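Local coordinates for Glyoxalase/bleomycin resistance protein/dioxygenase (Nocardioides sp., PDB 4MYM), which is of unknown function but belongs to the glyoxalase/bleomycin resistance protein/dioxygenase superfamily, whose members include metal-dependent enzymes and antibiotic-binding proteins, at residues A[53-58]-A[65-70]. Residues are numbered along the deposited sequence; the frame is centred on the assembly and turned at random.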
loop_
_atom_site.group_PDB
_atom_site.type_symbol
_atom_site.label_atom_id
_atom_site.label_comp_id
_atom_site.label_asym_id
_atom_site.label_seq_id
_atom_site.Cartn_x
_atom_site.Cartn_y
_atom_site.Cartn_z
ATOM N N GLY A 53 13.711 -3.721 -9.120
ATOM C CA GLY A 53 13.665 -5.083 -9.661
ATOM C C GLY A 53 12.294 -5.687 -9.881
ATOM O O GLY A 53 12.161 -6.916 -9.959
ATOM N N TYR A 54 11.269 -4.840 -9.984
ATOM C CA TYR A 54 9.929 -5.327 -10.286
ATOM C C TYR A 54 9.856 -5.704 -11.756
ATOM O O TYR A 54 10.610 -5.172 -12.587
ATOM C CB TYR A 54 8.860 -4.277 -9.906
ATOM C CG TYR A 54 8.554 -4.238 -8.421
ATOM C CD1 TYR A 54 9.251 -3.389 -7.565
ATOM C CD2 TYR A 54 7.567 -5.052 -7.864
ATOM C CE1 TYR A 54 8.986 -3.359 -6.209
ATOM C CE2 TYR A 54 7.297 -5.016 -6.515
ATOM C CZ TYR A 54 8.012 -4.167 -5.690
ATOM O OH TYR A 54 7.749 -4.135 -4.338
ATOM N N THR A 55 8.970 -6.642 -12.084
ATOM C CA THR A 55 8.783 -7.065 -13.473
ATOM C C THR A 55 7.355 -6.763 -13.920
ATOM O O THR A 55 6.408 -7.130 -13.231
ATOM C CB THR A 55 9.052 -8.575 -13.628
ATOM O OG1 THR A 55 10.393 -8.854 -13.220
ATOM C CG2 THR A 55 8.864 -9.022 -15.086
ATOM N N LEU A 56 7.220 -6.105 -15.070
ATOM C CA LEU A 56 5.913 -5.785 -15.647
ATOM C C LEU A 56 5.083 -7.038 -15.890
ATOM O O LEU A 56 5.585 -8.051 -16.387
ATOM C CB LEU A 56 6.062 -5.018 -16.963
ATOM C CG LEU A 56 6.330 -3.524 -16.835
ATOM C CD1 LEU A 56 6.829 -2.963 -18.161
ATOM C CD2 LEU A 56 5.085 -2.779 -16.355
ATOM N N SER A 57 3.813 -6.952 -15.515
ATOM C CA SER A 57 2.877 -8.061 -15.604
ATOM C C SER A 57 1.752 -7.725 -16.585
ATOM O O SER A 57 1.358 -8.568 -17.397
ATOM C CB SER A 57 2.306 -8.357 -14.217
ATOM O OG SER A 57 1.467 -9.500 -14.236
ATOM N N SER A 58 1.246 -6.492 -16.514
ATOM C CA SER A 58 0.160 -6.066 -17.386
ATOM C C SER A 58 0.183 -4.570 -17.616
ATOM O O SER A 58 0.785 -3.811 -16.849
ATOM C CB SER A 58 -1.198 -6.494 -16.819
ATOM O OG SER A 58 -1.624 -5.648 -15.770
ATOM N N ASP A 65 1.057 -2.773 -13.938
ATOM C CA ASP A 65 1.349 -3.436 -12.683
ATOM C C ASP A 65 2.404 -4.510 -12.849
ATOM O O ASP A 65 2.795 -4.865 -13.972
ATOM C CB ASP A 65 0.087 -3.965 -12.010
ATOM C CG ASP A 65 -0.571 -5.095 -12.765
ATOM O OD1 ASP A 65 -0.061 -5.563 -13.807
ATOM O OD2 ASP A 65 -1.630 -5.523 -12.277
ATOM N N PHE A 66 2.871 -5.004 -11.719
ATOM C CA PHE A 66 4.034 -5.871 -11.680
ATOM C C PHE A 66 3.683 -7.242 -11.140
ATOM O O PHE A 66 2.623 -7.434 -10.528
ATOM C CB PHE A 66 5.121 -5.230 -10.826
ATOM C CG PHE A 66 5.498 -3.855 -11.278
ATOM C CD1 PHE A 66 6.167 -3.668 -12.468
ATOM C CD2 PHE A 66 5.177 -2.746 -10.514
ATOM C CE1 PHE A 66 6.522 -2.404 -12.901
ATOM C CE2 PHE A 66 5.518 -1.474 -10.937
ATOM C CZ PHE A 66 6.189 -1.298 -12.139
ATOM N N GLU A 67 4.590 -8.188 -11.362
ATOM C CA GLU A 67 4.380 -9.583 -10.986
ATOM C C GLU A 67 4.443 -9.786 -9.477
ATOM O O GLU A 67 5.148 -9.061 -8.764
ATOM C CB GLU A 67 5.414 -10.491 -11.676
ATOM C CG GLU A 67 5.154 -10.681 -13.165
ATOM C CD GLU A 67 6.091 -11.684 -13.831
ATOM O OE1 GLU A 67 7.204 -11.949 -13.305
ATOM O OE2 GLU A 67 5.706 -12.202 -14.904
ATOM N N GLY A 68 3.683 -10.770 -8.996
ATOM C CA GLY A 68 3.787 -11.230 -7.615
ATOM C C GLY A 68 5.033 -12.092 -7.480
ATOM O O GLY A 68 5.888 -12.078 -8.363
ATOM N N PRO A 69 5.141 -12.869 -6.391
ATOM C CA PRO A 69 4.143 -13.121 -5.347
ATOM C C PRO A 69 3.970 -11.983 -4.352
ATOM O O PRO A 69 4.724 -11.002 -4.380
ATOM C CB PRO A 69 4.705 -14.355 -4.631
ATOM C CG PRO A 69 6.178 -14.198 -4.764
ATOM C CD PRO A 69 6.396 -13.602 -6.129
ATOM N N GLY A 70 2.991 -12.141 -3.463
ATOM C CA GLY A 70 2.689 -11.145 -2.439
ATOM C C GLY A 70 1.790 -10.072 -3.019
ATOM O O GLY A 70 1.195 -10.251 -4.081
HETATM O O HOH W 1 7.640 -8.019 -9.893
HETATM O O HOH W 2 0.504 -9.188 -11.373
#
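Tyr-54 lays its CB over one face of the Phe-66 ring, offset toward the rim and 3.9 Å from the ring centroid, a CH-pi contact; the two aromatic planes stand oblique, 44° apart. At the edge of the Phe-66 ring lies the Thr-55–Leu-56 peptide, and Leu-56 brings CD2 to 3.8 Å from Phe-66 CE1. Ser-58 OG donates to Asp-65 OD1 (2.5 Å), meeting the carboxylate from above its plane. Ser-58 OG (chi1 78°) and Asp-65 CG (chi1 67°) each sit between their own backbone N and carbonyl carbon, which turns hydroxyl and carboxylate toward each other. Ser-57 N bonds Asp-65 O at 2.8 Å and Ser-58 N reaches the same oxygen weakly, a classic beta bulge in the hairpin of strands 56-60 and 63-66, part of a βαβββ module characteristic of this superfamily. Asp-65 N returns a bond to Ser-58 O, and Glu-67 N meets Thr-55 O (2.8 Å) nearly in line with that carbonyl, although its N-H is bent. Two waters add bridges, one from Thr-55 N to Glu-67 O, the other from Ser-57 OG to Phe-66 O. Farther out, Tyr-48 of helix 41-51 packs on Tyr-54 and Phe-66, while Asp-65 OD2 forms a salt bridge with Lys-159 of the second subunit.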